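Local coordinates for DNA repair protein RecN (Deinococcus radiodurans, PDB 4ABY) that binds and hydrolyses ATP through an SMC-like head domain and may take part in the recombinational repair of damaged DNA, at residues L252-A257 with S302-A307; A117-S122 with R139-W144; E388-I393 with H408-L413; R172-E177 with E235-P240; A186-A191 with A218-L223. One frame throughout, in Å; residues are numbered along the deposited sequence.

Read from the N terminus, contact 2 closes first, folding helix 138-145 back on strand 116-122 of the antiparallel sheet. Contact 4 opens next, where the loop 172-174 leads into helix 175-197, and closes on helix 214-249. Contact 5 is nested inside it, joining the same two helices farther from the body, the centres of the two contacts lying about 23 Å apart. After helix 214-249, contact 1 fastens the loop 252-257 to helix 298-312. Contact 3 comes last, pairing the two C-terminal helices, with its centre about 64 Å from that of contact 5. No contacts cross; apart from the nested pair they follow in series.

Contact 1: residues L252-A257 with S302-A307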
# COMPACT_ATOMS: atom_id res chain seq x y z
N LEU A 252 -12.07 -7.75 10.15
CA LEU A 252 -12.13 -7.46 8.73
C LEU A 252 -12.44 -8.70 7.90
O LEU A 252 -12.01 -8.80 6.74
CB LEU A 252 -10.80 -6.86 8.27
CG LEU A 252 -10.60 -5.35 8.45
CD1 LEU A 252 -11.09 -4.88 9.80
CD2 LEU A 252 -9.13 -5.00 8.26
N GLY A 253 -13.18 -9.63 8.48
CA GLY A 253 -13.57 -10.84 7.77
C GLY A 253 -12.55 -11.97 7.83
O GLY A 253 -12.51 -12.83 6.95
N MSE A 254 -11.73 -11.97 8.88
CA MSE A 254 -10.78 -13.04 9.13
C MSE A 254 -10.74 -13.31 10.63
O MSE A 254 -9.74 -13.04 11.29
CB MSE A 254 -9.39 -12.66 8.62
CG MSE A 254 -9.24 -12.74 7.12
SE MSE A 254 -7.74 -11.68 6.43
CE MSE A 254 -8.49 -9.90 6.62
N PRO A 255 -11.84 -13.84 11.17
CA PRO A 255 -11.99 -13.98 12.62
C PRO A 255 -10.95 -14.91 13.23
O PRO A 255 -10.69 -14.83 14.42
CB PRO A 255 -13.39 -14.60 12.77
CG PRO A 255 -14.07 -14.37 11.46
CD PRO A 255 -12.98 -14.41 10.44
N HIS A 256 -10.37 -15.79 12.41
CA HIS A 256 -9.43 -16.78 12.92
C HIS A 256 -8.04 -16.60 12.33
O HIS A 256 -7.28 -17.56 12.21
CB HIS A 256 -9.94 -18.19 12.64
CG HIS A 256 -11.34 -18.42 13.10
ND1 HIS A 256 -11.72 -18.28 14.42
CD2 HIS A 256 -12.46 -18.78 12.42
CE1 HIS A 256 -13.01 -18.53 14.53
NE2 HIS A 256 -13.48 -18.84 13.33
N ALA A 257 -7.72 -15.37 11.96
CA ALA A 257 -6.40 -15.09 11.41
C ALA A 257 -5.36 -15.36 12.48
O ALA A 257 -5.57 -15.05 13.65
CB ALA A 257 -6.32 -13.66 10.93
N SER A 302 -4.92 -6.91 0.84
CA SER A 302 -5.29 -5.50 0.99
C SER A 302 -5.82 -5.20 2.38
O SER A 302 -5.47 -4.17 2.97
CB SER A 302 -6.34 -5.10 -0.05
OG SER A 302 -5.79 -5.08 -1.36
N ARG A 303 -6.66 -6.07 2.90
CA ARG A 303 -7.27 -5.82 4.20
C ARG A 303 -6.27 -5.97 5.33
O ARG A 303 -6.40 -5.32 6.37
CB ARG A 303 -8.50 -6.70 4.42
CG ARG A 303 -9.65 -6.32 3.52
CD ARG A 303 -10.94 -6.97 3.95
NE ARG A 303 -10.84 -8.42 3.99
CZ ARG A 303 -11.06 -9.21 2.94
NH1 ARG A 303 -11.38 -8.70 1.76
NH2 ARG A 303 -10.95 -10.53 3.08
N VAL A 304 -5.26 -6.81 5.12
CA VAL A 304 -4.21 -6.96 6.11
C VAL A 304 -3.29 -5.75 6.04
O VAL A 304 -2.80 -5.28 7.06
CB VAL A 304 -3.42 -8.27 5.91
CG1 VAL A 304 -2.26 -8.34 6.88
CG2 VAL A 304 -4.34 -9.46 6.09
N MSE A 305 -3.08 -5.25 4.83
CA MSE A 305 -2.29 -4.03 4.62
C MSE A 305 -2.98 -2.84 5.26
O MSE A 305 -2.32 -1.99 5.88
CB MSE A 305 -2.07 -3.77 3.13
CG MSE A 305 -1.19 -4.79 2.44
SE MSE A 305 0.61 -4.92 3.19
CE MSE A 305 0.32 -6.30 4.54
N LEU A 306 -4.29 -2.76 5.11
CA LEU A 306 -5.07 -1.71 5.74
C LEU A 306 -4.89 -1.72 7.25
O LEU A 306 -4.59 -0.69 7.86
CB LEU A 306 -6.55 -1.85 5.38
CG LEU A 306 -7.53 -0.91 6.09
CD1 LEU A 306 -7.19 0.54 5.79
CD2 LEU A 306 -8.95 -1.22 5.68
N ALA A 307 -5.07 -2.88 7.86
CA ALA A 307 -4.94 -3.03 9.31
C ALA A 307 -3.58 -2.55 9.79
O ALA A 307 -3.48 -1.71 10.68
CB ALA A 307 -5.17 -4.47 9.73
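Leu252 meets Arg303 with both its backbone and its side chain. Its carbonyl O receives Arg303 NE at 3.0 Å, a weak hydrogen bond whose N-H...O angle is only 122°. Its CD2 reaches the helix, lying 3.3 Å from Arg303 O and 4.3 Å from Ala307 CB. Gly253, in a left-handed backbone conformation, turns the chain, and Met254, modelled as selenomethionine, comes back to the helix. Its bend at the last torsion (chi3 -74°) places CE 3.8 Å from Arg303 NE and close to Arg303 CB, while its SE packs 4.1 Å from Val304 CG2. A type I turn from Met254 to Ala257 then leads toward strand 258-266. Helix 298-312 starts in the sequence SGGE, the ABC signature motif, and Ser302 OG bonds the O of Asp322 in the Walker B region. Arg303 NH1 gives a weak bond to Val324 O. A leucine in place of Arg303 would probably leave the Leu252 and Val324 carbonyls without the donors NE and NH1 and loosen the loop's hold on the helix. The buried guanidinium thus has two backbone oxygens as weak partners, with the Met254 methyl beside NE, while Leu252 CD2 and Met254 SE pack on the helix itself.

Contact 2: residues A117-S122 with R139-W144; sequences ASRRLS and RELQEW
Leu141 and Trp144, three residues apart on one side of helix 138-145, both touch Ala117 on the strand. In Leu141, CG anti to the backbone N (chi1 -180°) sets the branch point on the strand side, and the two methyls then part. CD1 packs 3.9 Å from Ala117 CB; CD2 lies 4.0 Å from Ser118 O and 3.9 Å from Arg119 NH1. Leu141 CD2 is thus an apolar neighbour of a guanidinium whose own bonds go elsewhere, from NH2 to Gly86 O and, weakly, from NH1 to Leu82 O. Trp144 then brings CZ3 of its six-membered ring 3.6 Å from Ala117 CB, the methyl approaching the indole obliquely. The local axes pass 10.0 Å apart at 141°. The helix, which follows strands 127-131 and 134-136, folds back on one side of the antiparallel sheet of the ABC-type head and packs apolar side chains against it. Strand 116-122 is an inner member of that sheet, bonded to strands 99-105 and 127-131; Leu141 and Trp144 also rest on Leu131 of the latter, and Trp106 packs edge-to-face with Trp144.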
# COMPACT_ATOMS: atom_id res chain seq x y z
N ALA A 117 5.06 13.83 -11.91
CA ALA A 117 5.71 12.63 -12.43
C ALA A 117 4.87 12.15 -13.59
O ALA A 117 3.65 12.35 -13.60
CB ALA A 117 5.81 11.57 -11.35
N SER A 118 5.50 11.53 -14.58
CA SER A 118 4.74 11.02 -15.71
C SER A 118 5.31 9.72 -16.25
O SER A 118 6.49 9.42 -16.06
CB SER A 118 4.66 12.07 -16.83
OG SER A 118 5.78 11.97 -17.69
N ARG A 119 4.46 8.96 -16.91
CA ARG A 119 4.84 7.71 -17.54
C ARG A 119 4.16 7.64 -18.89
O ARG A 119 2.94 7.72 -18.97
CB ARG A 119 4.42 6.54 -16.65
CG ARG A 119 4.85 5.17 -17.15
CD ARG A 119 6.36 5.01 -17.13
NE ARG A 119 6.74 3.61 -17.30
CZ ARG A 119 6.83 2.74 -16.29
NH1 ARG A 119 6.58 3.14 -15.05
NH2 ARG A 119 7.18 1.49 -16.53
N ARG A 120 4.94 7.50 -19.95
CA ARG A 120 4.41 7.40 -21.31
C ARG A 120 4.75 6.04 -21.90
O ARG A 120 5.90 5.64 -21.91
CB ARG A 120 4.99 8.49 -22.21
CG ARG A 120 4.51 8.43 -23.65
CD ARG A 120 5.18 9.49 -24.52
NE ARG A 120 6.57 9.15 -24.82
CZ ARG A 120 6.95 8.38 -25.84
NH1 ARG A 120 6.04 7.87 -26.67
NH2 ARG A 120 8.23 8.12 -26.05
N LEU A 121 3.73 5.33 -22.38
CA LEU A 121 3.96 4.06 -23.04
C LEU A 121 3.66 4.20 -24.52
O LEU A 121 2.64 4.75 -24.91
CB LEU A 121 3.11 2.96 -22.43
CG LEU A 121 3.52 2.52 -21.03
CD1 LEU A 121 2.67 1.34 -20.61
CD2 LEU A 121 4.99 2.16 -21.01
N SER A 122 4.57 3.70 -25.35
CA SER A 122 4.41 3.82 -26.79
C SER A 122 4.17 2.45 -27.41
O SER A 122 4.84 1.48 -27.06
CB SER A 122 5.65 4.47 -27.41
OG SER A 122 5.54 4.52 -28.81
N ARG A 139 13.93 3.56 -12.92
CA ARG A 139 14.43 3.29 -11.58
C ARG A 139 14.32 4.52 -10.67
O ARG A 139 14.02 4.40 -9.48
CB ARG A 139 15.88 2.80 -11.66
CG ARG A 139 16.33 1.91 -10.51
CD ARG A 139 17.30 2.64 -9.61
NE ARG A 139 18.32 3.36 -10.38
CZ ARG A 139 18.96 4.44 -9.95
NH1 ARG A 139 18.69 4.94 -8.75
NH2 ARG A 139 19.87 5.02 -10.72
N GLU A 140 14.54 5.70 -11.25
CA GLU A 140 14.46 6.95 -10.49
C GLU A 140 13.02 7.37 -10.25
O GLU A 140 12.71 7.98 -9.23
CB GLU A 140 15.22 8.06 -11.22
CG GLU A 140 16.67 7.72 -11.49
CD GLU A 140 17.42 8.85 -12.16
OE1 GLU A 140 17.63 9.90 -11.51
OE2 GLU A 140 17.81 8.68 -13.33
N LEU A 141 12.15 7.06 -11.21
CA LEU A 141 10.72 7.29 -11.05
C LEU A 141 10.23 6.47 -9.87
O LEU A 141 9.45 6.95 -9.05
CB LEU A 141 9.97 6.88 -12.32
CG LEU A 141 8.45 7.05 -12.35
CD1 LEU A 141 8.06 8.50 -12.10
CD2 LEU A 141 7.90 6.58 -13.68
N GLN A 142 10.70 5.23 -9.78
CA GLN A 142 10.32 4.34 -8.69
C GLN A 142 10.75 4.88 -7.34
O GLN A 142 9.95 4.93 -6.41
CB GLN A 142 10.95 2.97 -8.90
CG GLN A 142 10.42 2.22 -10.08
CD GLN A 142 11.18 0.94 -10.33
OE1 GLN A 142 10.86 0.19 -11.25
NE2 GLN A 142 12.20 0.69 -9.51
N GLU A 143 12.01 5.27 -7.24
CA GLU A 143 12.55 5.76 -5.98
C GLU A 143 11.84 7.03 -5.53
O GLU A 143 11.65 7.25 -4.34
CB GLU A 143 14.06 6.00 -6.10
CG GLU A 143 14.84 4.75 -6.46
CD GLU A 143 16.32 5.00 -6.62
OE1 GLU A 143 16.71 6.17 -6.83
OE2 GLU A 143 17.10 4.03 -6.53
N TRP A 144 11.44 7.85 -6.49
CA TRP A 144 10.77 9.11 -6.18
C TRP A 144 9.31 8.89 -5.83
O TRP A 144 8.83 9.40 -4.82
CB TRP A 144 10.90 10.11 -7.33
CG TRP A 144 10.25 11.42 -7.02
CD1 TRP A 144 10.84 12.52 -6.47
CD2 TRP A 144 8.88 11.77 -7.23
NE1 TRP A 144 9.92 13.53 -6.33
CE2 TRP A 144 8.71 13.10 -6.79
CE3 TRP A 144 7.77 11.08 -7.75
CZ2 TRP A 144 7.48 13.75 -6.86
CZ3 TRP A 144 6.55 11.74 -7.82
CH2 TRP A 144 6.42 13.06 -7.37

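Contact 3: residues E388-I393 with H408-L413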
# COMPACT_ATOMS: atom_id res chain seq x y z
N GLU A 388 -26.87 14.26 -4.61
CA GLU A 388 -26.55 13.39 -5.72
C GLU A 388 -25.81 12.18 -5.18
O GLU A 388 -25.97 11.06 -5.66
CB GLU A 388 -25.67 14.12 -6.72
CG GLU A 388 -25.60 13.46 -8.07
CD GLU A 388 -24.96 14.36 -9.10
OE1 GLU A 388 -24.38 15.39 -8.70
OE2 GLU A 388 -25.05 14.03 -10.30
N ARG A 389 -24.99 12.43 -4.17
CA ARG A 389 -24.24 11.38 -3.51
C ARG A 389 -25.18 10.46 -2.76
O ARG A 389 -25.14 9.24 -2.91
CB ARG A 389 -23.24 11.99 -2.54
CG ARG A 389 -22.44 10.97 -1.78
CD ARG A 389 -21.76 11.61 -0.59
NE ARG A 389 -20.82 10.69 0.03
CZ ARG A 389 -19.82 11.07 0.82
NH1 ARG A 389 -19.64 12.36 1.08
NH2 ARG A 389 -19.00 10.16 1.34
N LEU A 390 -26.05 11.06 -1.94
CA LEU A 390 -27.05 10.31 -1.20
C LEU A 390 -27.81 9.40 -2.16
O LEU A 390 -28.13 8.26 -1.83
CB LEU A 390 -28.02 11.26 -0.51
CG LEU A 390 -29.21 10.63 0.20
CD1 LEU A 390 -28.75 9.85 1.41
CD2 LEU A 390 -30.20 11.70 0.61
N GLU A 391 -28.12 9.89 -3.32
CA GLU A 391 -28.78 9.10 -4.31
C GLU A 391 -27.96 7.93 -4.72
O GLU A 391 -28.46 6.87 -4.88
CB GLU A 391 -28.98 9.95 -5.53
CG GLU A 391 -30.39 10.24 -5.85
CD GLU A 391 -30.56 10.57 -7.29
OE1 GLU A 391 -29.57 10.53 -8.01
OE2 GLU A 391 -31.69 10.87 -7.70
N GLU A 392 -26.67 8.13 -4.92
CA GLU A 392 -25.77 7.07 -5.35
C GLU A 392 -25.68 5.96 -4.31
O GLU A 392 -25.76 4.78 -4.64
CB GLU A 392 -24.38 7.64 -5.64
CG GLU A 392 -23.36 6.61 -6.12
CD GLU A 392 -23.65 6.09 -7.52
OE1 GLU A 392 -24.67 6.51 -8.11
OE2 GLU A 392 -22.85 5.27 -8.02
N ILE A 393 -25.50 6.35 -3.05
CA ILE A 393 -25.42 5.38 -1.96
C ILE A 393 -26.65 4.49 -1.95
O ILE A 393 -26.53 3.27 -1.80
CB ILE A 393 -25.30 6.08 -0.60
CG1 ILE A 393 -24.06 6.96 -0.56
CG2 ILE A 393 -25.25 5.05 0.51
CD1 ILE A 393 -22.78 6.20 -0.84
N HIS A 408 -31.82 4.40 4.66
CA HIS A 408 -30.62 3.63 4.95
C HIS A 408 -29.40 4.43 4.53
O HIS A 408 -28.37 4.43 5.20
CB HIS A 408 -30.66 2.29 4.22
CG HIS A 408 -29.72 1.26 4.77
ND1 HIS A 408 -28.83 1.54 5.79
CD2 HIS A 408 -29.53 -0.04 4.44
CE1 HIS A 408 -28.13 0.45 6.07
NE2 HIS A 408 -28.53 -0.52 5.27
N ALA A 409 -29.52 5.12 3.40
CA ALA A 409 -28.45 5.96 2.89
C ALA A 409 -28.13 7.09 3.87
O ALA A 409 -26.97 7.38 4.14
CB ALA A 409 -28.81 6.51 1.52
N ARG A 410 -29.18 7.73 4.39
CA ARG A 410 -29.03 8.80 5.37
C ARG A 410 -28.15 8.37 6.54
O ARG A 410 -27.31 9.13 7.02
CB ARG A 410 -30.39 9.25 5.91
CG ARG A 410 -31.19 10.18 5.01
CD ARG A 410 -32.51 10.57 5.68
NE ARG A 410 -33.36 11.40 4.83
CZ ARG A 410 -34.57 11.84 5.17
NH1 ARG A 410 -35.07 11.52 6.36
NH2 ARG A 410 -35.27 12.58 4.33
N GLU A 411 -28.36 7.14 7.01
CA GLU A 411 -27.64 6.65 8.18
C GLU A 411 -26.20 6.27 7.86
O GLU A 411 -25.29 6.56 8.64
CB GLU A 411 -28.37 5.46 8.81
CG GLU A 411 -29.72 5.81 9.41
CD GLU A 411 -30.17 4.79 10.44
OE1 GLU A 411 -29.56 4.76 11.54
OE2 GLU A 411 -31.12 4.03 10.16
N LEU A 412 -26.01 5.63 6.72
CA LEU A 412 -24.67 5.24 6.28
C LEU A 412 -23.77 6.47 6.17
O LEU A 412 -22.60 6.43 6.56
CB LEU A 412 -24.74 4.50 4.94
CG LEU A 412 -25.09 3.01 4.99
CD1 LEU A 412 -25.39 2.48 3.60
CD2 LEU A 412 -23.97 2.22 5.64
N LEU A 413 -24.33 7.55 5.64
CA LEU A 413 -23.58 8.79 5.45
C LEU A 413 -23.30 9.48 6.78
O LEU A 413 -22.27 10.15 6.94
CB LEU A 413 -24.33 9.73 4.50
CG LEU A 413 -24.42 9.31 3.03
CD1 LEU A 413 -25.35 10.21 2.25
CD2 LEU A 413 -23.03 9.30 2.40
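Leu413 reaches across to helix 387-398 as the main bump, entering a three-sided hollow formed by Arg389, Leu390 and Ile393. Its two methyls part inside it. CD1 packs 3.5 Å from Leu390 CD1, while CD2 lies 3.9 Å from Ile393 CG1 and sits over one face of the Arg389 guanidinium, 3.5 Å from Arg389 NE. The Arg389 chain is extended from CG to NE and runs past Leu413 in the opposite direction. In return, Leu390 sends a bump the other way: CG is anti to the backbone N (chi1 174°), and CD1 drops beside the small Ala409, 3.3 Å from its CB, with Arg410 N at 3.7 Å on the flank. Ile393 fills the next dip, its CG2 lying 4.0 Å from Ala409 CB and equally near Leu412 CD1. Ala409 has no bulk beyond CB, and here the backbones come nearest. The local axes are 9.0 Å apart and steeply crossed, at 109°. Joined by a short loop, these are the last two helices of the head domain; Ile393 stands near the predicted ATP site at Gly67 without belonging to it. Contact between them is made by hydrocarbon surfaces; the one charged group that joins in, Arg389, presents a flat face to a methyl while its NH2 bonds the carbonyls of Ala359 and Ala362.

Contact 4: residues R172-E177 with E235-P240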
# COMPACT_ATOMS: atom_id res chain seq x y z
N ARG A 172 11.34 -1.03 14.99
CA ARG A 172 11.00 0.32 15.44
C ARG A 172 10.20 0.28 16.74
O ARG A 172 9.68 1.30 17.19
CB ARG A 172 10.29 1.15 14.35
CG ARG A 172 8.97 0.60 13.84
CD ARG A 172 8.53 1.38 12.59
NE ARG A 172 7.46 0.73 11.84
CZ ARG A 172 6.21 1.18 11.76
NH1 ARG A 172 5.86 2.30 12.39
NH2 ARG A 172 5.30 0.52 11.05
N ARG A 173 10.13 -0.91 17.33
CA ARG A 173 9.54 -1.10 18.65
C ARG A 173 10.64 -1.31 19.68
O ARG A 173 10.40 -1.28 20.89
CB ARG A 173 8.61 -2.32 18.64
CG ARG A 173 7.53 -2.26 17.58
CD ARG A 173 6.44 -1.26 17.93
NE ARG A 173 5.39 -1.86 18.75
CZ ARG A 173 4.13 -1.46 18.76
NH1 ARG A 173 3.75 -0.44 18.00
NH2 ARG A 173 3.24 -2.07 19.54
N VAL A 174 11.86 -1.51 19.19
CA VAL A 174 13.01 -1.73 20.06
C VAL A 174 14.20 -0.89 19.60
O VAL A 174 15.33 -1.38 19.55
CB VAL A 174 13.41 -3.23 20.12
CG1 VAL A 174 12.28 -4.05 20.72
CG2 VAL A 174 13.76 -3.75 18.73
N THR A 175 13.94 0.37 19.28
CA THR A 175 14.98 1.25 18.78
C THR A 175 16.23 1.25 19.65
O THR A 175 17.34 1.24 19.14
CB THR A 175 14.47 2.70 18.62
OG1 THR A 175 13.82 3.10 19.83
CG2 THR A 175 13.49 2.79 17.47
N LYS A 176 16.04 1.27 20.96
CA LYS A 176 17.17 1.30 21.88
C LYS A 176 18.13 0.15 21.58
O LYS A 176 19.32 0.37 21.31
CB LYS A 176 16.69 1.25 23.33
CG LYS A 176 17.78 1.49 24.36
CD LYS A 176 17.23 1.43 25.78
CE LYS A 176 16.66 0.05 26.10
NZ LYS A 176 17.71 -1.02 26.11
N GLU A 177 17.62 -1.07 21.61
CA GLU A 177 18.43 -2.25 21.32
C GLU A 177 19.00 -2.23 19.91
O GLU A 177 20.16 -2.58 19.69
CB GLU A 177 17.62 -3.53 21.53
CG GLU A 177 17.24 -3.81 22.97
CD GLU A 177 15.99 -3.06 23.42
OE1 GLU A 177 15.66 -2.02 22.82
OE2 GLU A 177 15.35 -3.52 24.39
N GLU A 235 11.80 -10.71 20.17
CA GLU A 235 10.85 -11.70 20.66
C GLU A 235 9.97 -11.15 21.77
O GLU A 235 8.80 -11.52 21.89
CB GLU A 235 11.58 -12.96 21.14
CG GLU A 235 12.05 -13.89 20.02
CD GLU A 235 12.96 -15.00 20.53
OE1 GLU A 235 13.79 -14.73 21.42
OE2 GLU A 235 12.85 -16.14 20.03
N ARG A 236 10.53 -10.26 22.59
CA ARG A 236 9.80 -9.67 23.70
C ARG A 236 8.66 -8.80 23.19
O ARG A 236 7.53 -8.91 23.65
CB ARG A 236 10.74 -8.84 24.57
CG ARG A 236 10.06 -8.16 25.75
CD ARG A 236 10.96 -7.11 26.39
NE ARG A 236 10.96 -5.85 25.66
CZ ARG A 236 12.04 -5.11 25.43
NH1 ARG A 236 13.23 -5.51 25.87
NH2 ARG A 236 11.95 -3.97 24.76
N GLU A 237 8.97 -7.93 22.23
CA GLU A 237 8.02 -6.95 21.74
C GLU A 237 7.16 -7.47 20.60
O GLU A 237 6.27 -6.77 20.12
CB GLU A 237 8.75 -5.68 21.29
CG GLU A 237 9.33 -4.88 22.44
CD GLU A 237 8.27 -4.34 23.37
OE1 GLU A 237 7.56 -3.38 22.98
OE2 GLU A 237 8.14 -4.87 24.50
N ALA A 238 7.41 -8.70 20.16
CA ALA A 238 6.69 -9.27 19.03
C ALA A 238 5.23 -9.60 19.34
O ALA A 238 4.33 -9.18 18.62
CB ALA A 238 7.42 -10.51 18.51
N GLU A 239 5.01 -10.35 20.41
CA GLU A 239 3.65 -10.73 20.81
C GLU A 239 2.70 -9.54 20.95
O GLU A 239 1.64 -9.53 20.34
CB GLU A 239 3.69 -11.54 22.11
CG GLU A 239 4.54 -12.80 22.04
CD GLU A 239 3.73 -14.04 21.72
OE1 GLU A 239 2.50 -14.02 21.95
OE2 GLU A 239 4.32 -15.05 21.25
N PRO A 240 3.09 -8.52 21.74
CA PRO A 240 2.21 -7.36 21.91
C PRO A 240 1.89 -6.70 20.58
O PRO A 240 0.79 -6.20 20.39
CB PRO A 240 3.04 -6.41 22.77
CG PRO A 240 3.98 -7.29 23.49
CD PRO A 240 4.32 -8.39 22.53
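Arg236 and Glu177 form the salt bridge that links the two segments. Glu177 OE2 takes a bond from Arg236 NH1 at 3.3 Å (N-H...O 153°), nearly along its own C-O axis, and a weak one from NH2, while the carboxylate and guanidinium planes stand 44° apart. The guanidinium is steadied from its own helix: Arg236 NE points almost straight at Glu237 OE2, 3.2 Å away and in the guanidinium plane. Lys176 adds a long ion pair, its NZ 3.8 Å from Glu177 OE2, completing a network of four charged residues. Beside this network, Val174 CG1 packs 3.5 Å from Glu237 CG, the two side chains sliding past each other in opposite directions. Arg173 follows at the margin with CB 4.3 Å from Glu237 CB. Val174 stands at the N-cap position of helix 175-197, and this surface contact joins the start of that helix to helix 214-249, its partner in the antiparallel pair, where Val174 and Glu177 also touch Ala233 and Arg173 touches Leu241.

Contact 5: residues A186-A191 with A218-L223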
# COMPACT_ATOMS: atom_id res chain seq x y z
N ALA A 186 29.09 -1.29 13.81
CA ALA A 186 29.92 -0.29 13.14
C ALA A 186 31.34 -0.27 13.71
O ALA A 186 32.31 -0.21 12.96
CB ALA A 186 29.29 1.08 13.25
N ALA A 187 31.43 -0.31 15.03
CA ALA A 187 32.72 -0.30 15.71
C ALA A 187 33.54 -1.54 15.36
O ALA A 187 34.76 -1.48 15.21
CB ALA A 187 32.52 -0.21 17.21
N TRP A 188 32.85 -2.67 15.24
CA TRP A 188 33.49 -3.92 14.88
C TRP A 188 34.03 -3.89 13.45
O TRP A 188 35.06 -4.51 13.16
CB TRP A 188 32.52 -5.09 15.06
CG TRP A 188 33.03 -6.39 14.49
CD1 TRP A 188 34.11 -7.10 14.92
CD2 TRP A 188 32.46 -7.13 13.41
NE1 TRP A 188 34.25 -8.24 14.16
CE2 TRP A 188 33.25 -8.28 13.23
CE3 TRP A 188 31.36 -6.93 12.57
CZ2 TRP A 188 32.97 -9.22 12.25
CZ3 TRP A 188 31.09 -7.87 11.60
CH2 TRP A 188 31.89 -9.00 11.44
N ARG A 189 33.35 -3.18 12.56
CA ARG A 189 33.81 -3.06 11.18
C ARG A 189 35.08 -2.23 11.07
O ARG A 189 35.91 -2.47 10.19
CB ARG A 189 32.72 -2.48 10.28
CG ARG A 189 31.48 -3.35 10.13
CD ARG A 189 31.85 -4.78 9.80
NE ARG A 189 32.64 -4.89 8.58
CZ ARG A 189 33.31 -5.98 8.22
NH1 ARG A 189 33.29 -7.06 9.00
NH2 ARG A 189 34.00 -6.00 7.09
N GLU A 190 35.23 -1.25 11.95
CA GLU A 190 36.46 -0.46 12.02
C GLU A 190 37.64 -1.35 12.37
O GLU A 190 38.70 -1.29 11.74
CB GLU A 190 36.36 0.65 13.07
CG GLU A 190 35.59 1.89 12.64
CD GLU A 190 35.60 2.97 13.71
OE1 GLU A 190 36.61 3.71 13.79
OE2 GLU A 190 34.61 3.09 14.46
N ALA A 191 37.45 -2.18 13.39
CA ALA A 191 38.49 -3.09 13.83
C ALA A 191 38.88 -4.06 12.72
O ALA A 191 40.06 -4.33 12.52
CB ALA A 191 38.04 -3.85 15.06
N ALA A 218 37.37 -8.79 20.74
CA ALA A 218 36.58 -8.27 21.85
C ALA A 218 35.32 -7.61 21.33
O ALA A 218 34.24 -7.76 21.90
CB ALA A 218 37.40 -7.29 22.67
N LEU A 219 35.48 -6.86 20.24
CA LEU A 219 34.36 -6.17 19.62
C LEU A 219 33.34 -7.16 19.05
O LEU A 219 32.13 -6.92 19.11
CB LEU A 219 34.86 -5.21 18.53
CG LEU A 219 35.57 -3.94 19.02
CD1 LEU A 219 36.33 -3.25 17.89
CD2 LEU A 219 34.59 -2.97 19.66
N HIS A 220 33.84 -8.27 18.52
CA HIS A 220 32.97 -9.30 17.97
C HIS A 220 32.19 -9.99 19.08
O HIS A 220 31.08 -10.49 18.85
CB HIS A 220 33.80 -10.34 17.21
CG HIS A 220 32.97 -11.33 16.45
ND1 HIS A 220 32.60 -12.55 16.98
CD2 HIS A 220 32.43 -11.28 15.21
CE1 HIS A 220 31.88 -13.21 16.09
NE2 HIS A 220 31.76 -12.46 15.01
N ALA A 221 32.76 -10.02 20.27
CA ALA A 221 32.09 -10.57 21.44
C ALA A 221 30.94 -9.66 21.86
O ALA A 221 29.84 -10.14 22.15
CB ALA A 221 33.07 -10.75 22.57
N GLU A 222 31.19 -8.36 21.88
CA GLU A 222 30.14 -7.38 22.13
C GLU A 222 29.05 -7.51 21.08
O GLU A 222 27.86 -7.55 21.41
CB GLU A 222 30.71 -5.97 22.09
CG GLU A 222 31.02 -5.39 23.45
CD GLU A 222 29.77 -5.15 24.28
OE1 GLU A 222 29.00 -4.22 23.94
OE2 GLU A 222 29.56 -5.89 25.27
N LEU A 223 29.46 -7.58 19.82
CA LEU A 223 28.53 -7.67 18.70
C LEU A 223 27.54 -8.81 18.86
O LEU A 223 26.35 -8.64 18.62
CB LEU A 223 29.30 -7.83 17.39
CG LEU A 223 28.41 -7.83 16.15
CD1 LEU A 223 27.64 -6.52 16.08
CD2 LEU A 223 29.24 -8.03 14.91
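Trp188 and His220 make up the aromatic part of the contact. Their side chains lie side by side and point the same way, with Trp188 CZ2 3.6 Å from His220 CD2; the ring planes are oblique, at 59°, and Trp188 NE1 lies at the edge of the imidazole. The apolar contacts fall to Leu223 and Leu219. Leu223 CD2 sits on the same side of the indole as His220 CD2, 3.3 Å from Trp188 CE3. Leu219 CB borders the indole in its plane, 4.1 Å from Trp188 CD1. Farther out, Leu219 CD1 packs 3.4 Å from Ala191 CB and 3.6 Å from Ala187 O. Trp188 CB points toward the other helix and CG is anti to the backbone N (chi1 170°); the indole then lies beside His220 and Leu223. An alanine at Trp188 would probably open a gap beside His220 and Leu223 and leave the imidazole able to turn. The axes of 186-191 and 218-223 pass 9.0 Å apart at 157°, nearly antiparallel. Such a pair fits the base of the antiparallel coiled-coil arm of SMC-like proteins, here cut short because the construct holds the head domain and lacks the rest of the arm.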